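Local coordinates for protein putative acyl-CoA dehydrogenase (Burkholderia xenovorans, PDB 5JSC) that belongs to the acyl-CoA dehydrogenase family of flavoproteins and holds flavin-adenine dinucleotide in a pocket built from more than one subunit, at residues C[110-115]-C[139-144]; C[114-119]-C[130-135]. One frame throughout, in Å; residues are numbered along the deposited sequence.

Contact 1 of 2, residues C[110-115]-C[139-144]; sequences AMQGLG and TAIAAF. With FAD (flavin-adenine dinucleotide), chain M.
Leu114 sets its CD1 methyl over the centre of the Phe144 ring, a CH-pi contact in which the methyl lies 4.0 Å from the ring centroid and only 7° off the normal. Near the plane of the same ring, at its edge, comes N3 of the flavin. Phe144 CG stands anti to its backbone N (chi1 -178°), on the side of Leu114, with Phe144 CG and CB each 3.9 Å from Leu114 CG, and the two side chains cross at about a right angle. The Phe190 ring, from strand 186-192, also meets that of Phe144 at an inclination.

The other flat group is the carboxamide of Gln112, which reads the extended chain at two successive peptides. Its NE2 gives a hydrogen bond of 2.8 Å to Ala140 O, with the acceptor almost in the amide plane. Its OE1 receives Ala142 N at 3.1 Å in a nearly straight bond (168°), the N-H arriving tilted from the carbonyl plane. NE2 also bonds to Val135 O, so the helix before the loop is held by the same amide.

Between these two ends the packing is close. Ala142 CB sits 3.6 Å from Gly115 C and close to Met111 O, so the loop lies directly on the helix backbone. Met111, bent at chi2 and chi3, brings CE near the backbone of Ala143 and Phe144.

The two bonds, one given and one received, decide which way round the Gln112 amide lies, and the loop is held where it passes across helix 103-122 on its way to Phe144. There Phe144 O accepts a hydrogen bond from FAD N3 at 2.8 Å, so a pocket residue offers a main-chain acceptor to the isoalloxazine while its ring packs on the N-terminal helical domain.

Contact 2 of 2, residues C[114-119]-C[130-135]; sequences LGSGAI and RYLPRV
Ile119 and Leu132 slide past each other in opposite directions, with Ile119 CG2 lying 3.9 Å from Leu132 CD2. The other branch of Ile119 goes elsewhere: its CD1 reaches Tyr131 CB at 3.9 Å, the isoleucine crossing the tyrosine at about a right angle and meeting the ring obliquely. One isoleucine thus fits against two consecutive residues of the facing helix.

A turn earlier, Ser116 faces Leu132 and Val135. Its CB is 3.8 Å from Leu132 CD2, and Val135 CG1 comes to 3.6 Å from Ser116 OG. The hydroxyl lies between backbone N and carbonyl carbon (chi1 68°) and is hydrogen-bonded to Gln112 O of its own helix, so its polar need is met within helix 103-122 while it packs against a methyl.

Tyr131 begins at the interface, but its ring leads away from Ile119. Arg130 CG lies over one face, toward the rim, and Arg130 NE bonds to Tyr131 OH at 3.0 Å in the guanidinium plane. Asp208 pairs with Tyr131 OH through OD1 and with Arg130 NH2 through OD2, the latter a salt bridge.

The two short helical segments run roughly antiparallel, at 147°, with axes 10.0 Å apart, and no hydrogen bond joins them. Strand 186-192 lies against this helix pair, Phe186 touching Ile119 and Val135 and meeting the Tyr131 ring edge-to-face; Val206 of strand 202-208 touches Ile119 and Tyr131, while helix 250-286 packs on Ala118.

How the contacts relate
Helix 103-122 serves both contacts, which share Leu114 and Gly115 and have centres about 7 Å apart. Along the chain, the helix comes first, then helix 125-136, which returns roughly antiparallel to give contact 2, and then the loop 139-144, which crosses the middle of helix 103-122, at 110-115, to give contact 1. The two also touch directly: Thr139 N lies 2.9 Å from Arg134 O, a probable hydrogen bond where the second helix gives way to the loop. Contact 2 packs two helices of the N-terminal part together; contact 1 leads the chain from them into strand 144-145, an outer strand of the mixed sheet, beside the flavin.

Contact 1 of 2, residues C[110-115]-C[139-144]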
ATOM      1  N   ALA C 110     -20.002  24.982   1.037  1.00 11.06           N
ATOM      2  CA  ALA C 110     -18.573  25.172   0.810  1.00 10.89           C
ATOM      3  C   ALA C 110     -18.305  26.392  -0.057  1.00 10.11           C
ATOM      4  O   ALA C 110     -17.399  27.187   0.231  1.00 11.44           O
ATOM      5  CB  ALA C 110     -17.986  23.924   0.154  1.00 12.75           C
ATOM      6  N   MET C 111     -19.064  26.545  -1.143  1.00 10.85           N
ATOM      7  CA  MET C 111     -18.762  27.621  -2.076  1.00 11.77           C
ATOM      8  C   MET C 111     -19.158  28.989  -1.547  1.00 11.20           C
ATOM      9  O   MET C 111     -18.569  29.988  -1.967  1.00 11.72           O
ATOM     10  CB  MET C 111     -19.439  27.371  -3.422  1.00 13.00           C
ATOM     11  CG  MET C 111     -18.815  26.212  -4.183  1.00 13.74           C
ATOM     12  SD  MET C 111     -17.014  26.307  -4.290  1.00 15.28           S
ATOM     13  CE  MET C 111     -16.781  27.975  -4.934  1.00 17.26           C
ATOM     14  N   GLN C 112     -20.122  29.062  -0.628  1.00 10.93           N
ATOM     15  CA  GLN C 112     -20.379  30.337   0.027  1.00 11.22           C
ATOM     16  C   GLN C 112     -19.191  30.764   0.877  1.00 12.20           C
ATOM     17  O   GLN C 112     -18.965  31.962   1.057  1.00 15.60           O
ATOM     18  CB  GLN C 112     -21.644  30.247   0.877  1.00 11.12           C
ATOM     19  CG  GLN C 112     -22.910  30.008   0.066  1.00 11.29           C
ATOM     20  CD  GLN C 112     -23.142  31.089  -0.969  1.00 11.89           C
ATOM     21  OE1 GLN C 112     -22.848  30.901  -2.150  1.00 12.10           O
ATOM     22  NE2 GLN C 112     -23.674  32.238  -0.531  1.00 12.73           N
ATOM     23  N   GLY C 113     -18.429  29.807   1.404  1.00 11.02           N
ATOM     24  CA  GLY C 113     -17.191  30.103   2.094  1.00 11.95           C
ATOM     25  C   GLY C 113     -16.052  30.422   1.140  1.00 11.55           C
ATOM     26  O   GLY C 113     -15.522  31.534   1.148  1.00 11.72           O
ATOM     27  N   LEU C 114     -15.666  29.451   0.305  1.00 11.36           N
ATOM     28  CA  LEU C 114     -14.511  29.647  -0.573  1.00 11.25           C
ATOM     29  C   LEU C 114     -14.705  30.846  -1.499  1.00 11.15           C
ATOM     30  O   LEU C 114     -13.773  31.639  -1.705  1.00 12.13           O
ATOM     31  CB  LEU C 114     -14.261  28.372  -1.386  1.00 12.37           C
ATOM     32  CG  LEU C 114     -13.116  28.462  -2.402  1.00 13.54           C
ATOM     33  CD1 LEU C 114     -11.780  28.644  -1.702  1.00 15.07           C
ATOM     34  CD2 LEU C 114     -13.107  27.213  -3.290  1.00 14.62           C
ATOM     35  N   GLY C 115     -15.909  31.006  -2.054  1.00 11.96           N
ATOM     36  CA  GLY C 115     -16.177  32.090  -2.982  1.00 12.45           C
ATOM     37  C   GLY C 115     -16.168  33.467  -2.358  1.00 11.73           C
ATOM     38  O   GLY C 115     -15.951  34.452  -3.071  1.00 13.70           O
ATOM     39  N   THR C 139     -28.576  35.020  -0.148  1.00 17.08           N
ATOM     40  CA  THR C 139     -29.214  35.722  -1.256  1.00 18.89           C
ATOM     41  C   THR C 139     -28.235  36.129  -2.349  1.00 18.31           C
ATOM     42  O   THR C 139     -28.654  36.737  -3.341  1.00 20.45           O
ATOM     43  CB  THR C 139     -29.980  36.953  -0.751  1.00 19.64           C
ATOM     44  OG1 THR C 139     -29.069  37.882  -0.154  1.00 19.62           O
ATOM     45  CG2 THR C 139     -31.044  36.540   0.272  1.00 21.08           C
ATOM     46  N   ALA C 140     -26.951  35.809  -2.195  1.00 15.79           N
ATOM     47  CA  ALA C 140     -25.974  35.941  -3.270  1.00 14.35           C
ATOM     48  C   ALA C 140     -25.115  34.691  -3.294  1.00 14.54           C
ATOM     49  O   ALA C 140     -24.583  34.287  -2.256  1.00 17.85           O
ATOM     50  CB  ALA C 140     -25.077  37.168  -3.091  1.00 14.58           C
ATOM     51  N   ILE C 141     -24.977  34.091  -4.475  1.00 13.11           N
ATOM     52  CA  ILE C 141     -24.186  32.879  -4.659  1.00 12.30           C
ATOM     53  C   ILE C 141     -22.771  33.274  -5.070  1.00 11.84           C
ATOM     54  O   ILE C 141     -22.581  34.021  -6.041  1.00 12.87           O
ATOM     55  CB  ILE C 141     -24.843  31.962  -5.708  1.00 12.93           C
ATOM     56  CG1 ILE C 141     -26.233  31.529  -5.220  1.00 13.97           C
ATOM     57  CG2 ILE C 141     -23.964  30.754  -5.999  1.00 12.89           C
ATOM     58  CD1 ILE C 141     -27.008  30.691  -6.221  1.00 16.36           C
ATOM     59  N   ALA C 142     -21.777  32.776  -4.335  1.00 11.04           N
ATOM     60  CA  ALA C 142     -20.379  33.151  -4.510  1.00 11.38           C
ATOM     61  C   ALA C 142     -19.640  32.143  -5.379  1.00 11.71           C
ATOM     62  O   ALA C 142     -20.059  30.995  -5.533  1.00 12.13           O
ATOM     63  CB  ALA C 142     -19.679  33.265  -3.148  1.00 12.67           C
ATOM     64  N   ALA C 143     -18.506  32.587  -5.928  1.00 11.62           N
ATOM     65  CA  ALA C 143     -17.646  31.721  -6.728  1.00 11.16           C
ATOM     66  C   ALA C 143     -16.213  32.238  -6.679  1.00 11.31           C
ATOM     67  O   ALA C 143     -15.970  33.430  -6.474  1.00 12.64           O
ATOM     68  CB  ALA C 143     -18.138  31.632  -8.177  1.00 11.83           C
ATOM     69  N   PHE C 144     -15.278  31.317  -6.895  1.00 11.56           N
ATOM     70  CA  PHE C 144     -13.837  31.518  -6.730  1.00 12.08           C
ATOM     71  C   PHE C 144     -13.186  31.106  -8.044  1.00 11.55           C
ATOM     72  O   PHE C 144     -13.147  29.915  -8.362  1.00 13.58           O
ATOM     73  CB  PHE C 144     -13.347  30.661  -5.561  1.00 11.71           C
ATOM     74  CG  PHE C 144     -11.880  30.781  -5.232  1.00 12.12           C
ATOM     75  CD1 PHE C 144     -11.416  31.815  -4.434  1.00 13.65           C
ATOM     76  CD2 PHE C 144     -10.976  29.797  -5.632  1.00 13.84           C
ATOM     77  CE1 PHE C 144     -10.079  31.904  -4.086  1.00 14.22           C
ATOM     78  CE2 PHE C 144      -9.633  29.877  -5.276  1.00 14.23           C
ATOM     79  CZ  PHE C 144      -9.186  30.933  -4.505  1.00 14.86           C
TER
HETATM   80  PA  FAD M 501      -2.879  20.093 -13.711  1.00 11.38           P
HETATM   81  O1A FAD M 501      -2.427  21.369 -13.107  1.00 12.63           O
HETATM   82  O2A FAD M 501      -2.583  19.879 -15.197  1.00 12.03           O
HETATM   83  O5B FAD M 501      -2.260  18.905 -12.858  1.00 10.28           O
HETATM   84  C5B FAD M 501      -2.450  17.545 -13.294  1.00  9.28           C
HETATM   85  C4B FAD M 501      -1.900  16.675 -12.194  1.00  9.99           C
HETATM   86  O4B FAD M 501      -0.483  16.899 -12.087  1.00 11.42           O
HETATM   87  C3B FAD M 501      -2.406  16.997 -10.794  1.00 10.76           C
HETATM   88  O3B FAD M 501      -3.710  16.472 -10.533  1.00 12.35           O
HETATM   89  C2B FAD M 501      -1.312  16.384  -9.917  1.00 10.58           C
HETATM   90  O2B FAD M 501      -1.546  14.985  -9.748  1.00 12.84           O
HETATM   91  C1B FAD M 501      -0.052  16.595 -10.776  1.00 10.74           C
HETATM   92  N9A FAD M 501       0.833  17.668 -10.338  1.00 10.69           N
HETATM   93  C8A FAD M 501       0.524  18.996 -10.200  1.00 12.37           C
HETATM   94  N7A FAD M 501       1.545  19.751  -9.876  1.00 13.10           N
HETATM   95  C5A FAD M 501       2.604  18.856  -9.791  1.00 12.28           C
HETATM   96  C6A FAD M 501       3.969  19.029  -9.499  1.00 13.18           C
HETATM   97  N6A FAD M 501       4.523  20.209  -9.201  1.00 15.11           N
HETATM   98  N1A FAD M 501       4.759  17.931  -9.506  1.00 13.54           N
HETATM   99  C2A FAD M 501       4.204  16.742  -9.779  1.00 12.19           C
HETATM  100  N3A FAD M 501       2.929  16.459 -10.070  1.00 10.29           N
HETATM  101  C4A FAD M 501       2.177  17.568 -10.065  1.00  9.81           C
HETATM  102  N1  FAD M 501     -10.852  25.752  -9.712  1.00 10.01           N
HETATM  103  C2  FAD M 501     -11.211  27.036  -9.397  1.00  9.87           C
HETATM  104  O2  FAD M 501     -10.476  28.006  -9.651  1.00 12.33           O
HETATM  105  N3  FAD M 501     -12.419  27.272  -8.795  1.00 10.71           N
HETATM  106  C4  FAD M 501     -13.353  26.313  -8.455  1.00 11.10           C
HETATM  107  O4  FAD M 501     -14.444  26.642  -7.998  1.00 13.31           O
HETATM  108  C4X FAD M 501     -12.962  24.968  -8.758  1.00 10.75           C
HETATM  109  N5  FAD M 501     -13.819  24.012  -8.526  1.00 11.62           N
HETATM  110  C5X FAD M 501     -13.526  22.744  -9.004  1.00 10.98           C
HETATM  111  C6  FAD M 501     -14.498  21.751  -8.904  1.00 11.48           C
HETATM  112  C7  FAD M 501     -14.299  20.492  -9.458  1.00 12.07           C
HETATM  113  C7M FAD M 501     -15.395  19.462  -9.368  1.00 12.48           C
HETATM  114  C8  FAD M 501     -13.082  20.209 -10.111  1.00 12.50           C
HETATM  115  C8M FAD M 501     -12.826  18.857 -10.730  1.00 15.05           C
HETATM  116  C9  FAD M 501     -12.103  21.193 -10.193  1.00 11.15           C
HETATM  117  C9A FAD M 501     -12.316  22.458  -9.654  1.00  9.83           C
HETATM  118  N10 FAD M 501     -11.384  23.506  -9.811  1.00  9.88           N
HETATM  119  C10 FAD M 501     -11.691  24.780  -9.401  1.00  9.49           C
HETATM  120  C1' FAD M 501     -10.145  23.253 -10.559  1.00 10.71           C
HETATM  121  C2' FAD M 501      -9.083  22.525  -9.742  1.00 10.25           C
HETATM  122  O2' FAD M 501      -8.547  23.376  -8.731  1.00 12.74           O
HETATM  123  C3' FAD M 501      -7.959  22.069 -10.673  1.00 10.84           C
HETATM  124  O3' FAD M 501      -8.524  21.054 -11.489  1.00 10.75           O
HETATM  125  C4' FAD M 501      -6.732  21.525  -9.944  1.00 10.76           C
HETATM  126  O4' FAD M 501      -6.039  22.609  -9.320  1.00 12.40           O
HETATM  127  C5' FAD M 501      -5.802  20.781 -10.881  1.00 10.65           C
HETATM  128  O5' FAD M 501      -5.448  21.676 -11.955  1.00 11.10           O
HETATM  129  P   FAD M 501      -5.553  21.068 -13.458  1.00 11.15           P
HETATM  130  O1P FAD M 501      -6.882  20.435 -13.688  1.00 11.27           O
HETATM  131  O2P FAD M 501      -5.176  22.139 -14.436  1.00 12.14           O
HETATM  132  O3P FAD M 501      -4.446  19.922 -13.496  1.00  9.85           O

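Contact 2 of 2, residues C[114-119]-C[130-135]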
ATOM      1  N   LEU C 114     -15.666  29.451   0.305  1.00 11.36           N
ATOM      2  CA  LEU C 114     -14.511  29.647  -0.573  1.00 11.25           C
ATOM      3  C   LEU C 114     -14.705  30.846  -1.499  1.00 11.15           C
ATOM      4  O   LEU C 114     -13.773  31.639  -1.705  1.00 12.13           O
ATOM      5  CB  LEU C 114     -14.261  28.372  -1.386  1.00 12.37           C
ATOM      6  CG  LEU C 114     -13.116  28.462  -2.402  1.00 13.54           C
ATOM      7  CD1 LEU C 114     -11.780  28.644  -1.702  1.00 15.07           C
ATOM      8  CD2 LEU C 114     -13.107  27.213  -3.290  1.00 14.62           C
ATOM      9  N   GLY C 115     -15.909  31.006  -2.054  1.00 11.96           N
ATOM     10  CA  GLY C 115     -16.177  32.090  -2.982  1.00 12.45           C
ATOM     11  C   GLY C 115     -16.168  33.467  -2.358  1.00 11.73           C
ATOM     12  O   GLY C 115     -15.951  34.452  -3.071  1.00 13.70           O
ATOM     13  N   SER C 116     -16.420  33.571  -1.051  1.00 11.72           N
ATOM     14  CA  SER C 116     -16.378  34.868  -0.393  1.00 12.04           C
ATOM     15  C   SER C 116     -15.140  35.073   0.465  1.00 12.46           C
ATOM     16  O   SER C 116     -14.934  36.185   0.958  1.00 13.10           O
ATOM     17  CB  SER C 116     -17.625  35.074   0.484  1.00 12.27           C
ATOM     18  OG  SER C 116     -17.630  34.192   1.602  1.00 12.70           O
ATOM     19  N   GLY C 117     -14.318  34.040   0.662  1.00 11.97           N
ATOM     20  CA  GLY C 117     -13.233  34.145   1.624  1.00 12.53           C
ATOM     21  C   GLY C 117     -12.244  35.250   1.303  1.00 11.89           C
ATOM     22  O   GLY C 117     -11.719  35.906   2.206  1.00 12.40           O
ATOM     23  N   ALA C 118     -11.959  35.463   0.013  1.00 11.81           N
ATOM     24  CA  ALA C 118     -11.019  36.520  -0.338  1.00 12.47           C
ATOM     25  C   ALA C 118     -11.576  37.892   0.022  1.00 11.73           C
ATOM     26  O   ALA C 118     -10.802  38.822   0.278  1.00 14.39           O
ATOM     27  CB  ALA C 118     -10.662  36.443  -1.827  1.00 13.04           C
ATOM     28  N   ILE C 119     -12.905  38.026   0.069  1.00 12.88           N
ATOM     29  CA  ILE C 119     -13.520  39.288   0.478  1.00 12.39           C
ATOM     30  C   ILE C 119     -13.449  39.443   1.992  1.00 12.86           C
ATOM     31  O   ILE C 119     -13.144  40.526   2.505  1.00 14.30           O
ATOM     32  CB  ILE C 119     -14.970  39.375  -0.042  1.00 12.76           C
ATOM     33  CG1 ILE C 119     -15.012  39.197  -1.567  1.00 13.33           C
ATOM     34  CG2 ILE C 119     -15.629  40.701   0.355  1.00 13.84           C
ATOM     35  CD1 ILE C 119     -16.421  39.135  -2.145  1.00 14.87           C
ATOM     36  N   ARG C 130     -21.045  45.292   0.605  1.00 17.44           N
ATOM     37  CA  ARG C 130     -21.851  44.986  -0.569  1.00 19.11           C
ATOM     38  C   ARG C 130     -22.060  43.487  -0.733  1.00 18.04           C
ATOM     39  O   ARG C 130     -23.142  43.055  -1.139  1.00 21.39           O
ATOM     40  CB  ARG C 130     -21.209  45.584  -1.821  1.00 22.62           C
ATOM     41  CG  ARG C 130     -21.878  45.159  -3.132  1.00 26.21           C
ATOM     42  CD  ARG C 130     -21.310  45.923  -4.323  1.00 30.82           C
ATOM     43  NE  ARG C 130     -21.734  45.363  -5.606  1.00 36.16           N
ATOM     44  CZ  ARG C 130     -22.908  45.599  -6.186  1.00 39.42           C
ATOM     45  NH1 ARG C 130     -23.799  46.388  -5.598  1.00 41.86           N
ATOM     46  NH2 ARG C 130     -23.195  45.042  -7.355  1.00 39.85           N
ATOM     47  N   TYR C 131     -21.052  42.674  -0.419  1.00 15.64           N
ATOM     48  CA  TYR C 131     -21.112  41.257  -0.773  1.00 13.75           C
ATOM     49  C   TYR C 131     -21.342  40.326   0.402  1.00 13.93           C
ATOM     50  O   TYR C 131     -22.100  39.365   0.266  1.00 14.76           O
ATOM     51  CB  TYR C 131     -19.826  40.837  -1.512  1.00 14.68           C
ATOM     52  CG  TYR C 131     -19.730  41.533  -2.846  1.00 15.31           C
ATOM     53  CD1 TYR C 131     -20.460  41.080  -3.938  1.00 17.25           C
ATOM     54  CD2 TYR C 131     -18.950  42.672  -3.006  1.00 17.08           C
ATOM     55  CE1 TYR C 131     -20.404  41.734  -5.156  1.00 16.95           C
ATOM     56  CE2 TYR C 131     -18.885  43.331  -4.220  1.00 18.69           C
ATOM     57  CZ  TYR C 131     -19.616  42.858  -5.291  1.00 16.73           C
ATOM     58  OH  TYR C 131     -19.554  43.502  -6.502  1.00 18.21           O
ATOM     59  N   LEU C 132     -20.721  40.573   1.556  1.00 13.37           N
ATOM     60  CA  LEU C 132     -20.734  39.535   2.583  1.00 12.92           C
ATOM     61  C   LEU C 132     -22.096  39.313   3.236  1.00 13.76           C
ATOM     62  O   LEU C 132     -22.435  38.156   3.518  1.00 14.51           O
ATOM     63  CB  LEU C 132     -19.681  39.829   3.650  1.00 13.18           C
ATOM     64  CG  LEU C 132     -18.251  39.726   3.115  1.00 12.94           C
ATOM     65  CD1 LEU C 132     -17.256  39.955   4.254  1.00 15.73           C
ATOM     66  CD2 LEU C 132     -17.964  38.366   2.421  1.00 13.85           C
ATOM     67  N   PRO C 133     -22.911  40.345   3.502  1.00 13.70           N
ATOM     68  CA  PRO C 133     -24.218  40.053   4.112  1.00 13.07           C
ATOM     69  C   PRO C 133     -25.096  39.174   3.242  1.00 13.39           C
ATOM     70  O   PRO C 133     -25.824  38.324   3.771  1.00 14.36           O
ATOM     71  CB  PRO C 133     -24.825  41.448   4.318  1.00 14.50           C
ATOM     72  CG  PRO C 133     -23.648  42.324   4.474  1.00 15.01           C
ATOM     73  CD  PRO C 133     -22.656  41.798   3.482  1.00 14.84           C
ATOM     74  N   ARG C 134     -25.044  39.357   1.918  1.00 15.02           N
ATOM     75  CA  ARG C 134     -25.853  38.543   1.018  1.00 15.09           C
ATOM     76  C   ARG C 134     -25.291  37.132   0.883  1.00 14.35           C
ATOM     77  O   ARG C 134     -26.057  36.176   0.720  1.00 14.18           O
ATOM     78  CB  ARG C 134     -25.945  39.204  -0.357  1.00 18.11           C
ATOM     79  N   VAL C 135     -23.969  36.978   0.935  1.00 12.93           N
ATOM     80  CA  VAL C 135     -23.392  35.634   1.009  1.00 12.65           C
ATOM     81  C   VAL C 135     -23.884  34.937   2.271  1.00 12.57           C
ATOM     82  O   VAL C 135     -24.332  33.780   2.241  1.00 12.93           O
ATOM     83  CB  VAL C 135     -21.853  35.701   0.972  1.00 11.39           C
ATOM     84  CG1 VAL C 135     -21.240  34.337   1.340  1.00 12.92           C
ATOM     85  CG2 VAL C 135     -21.356  36.149  -0.412  1.00 12.54           C
TER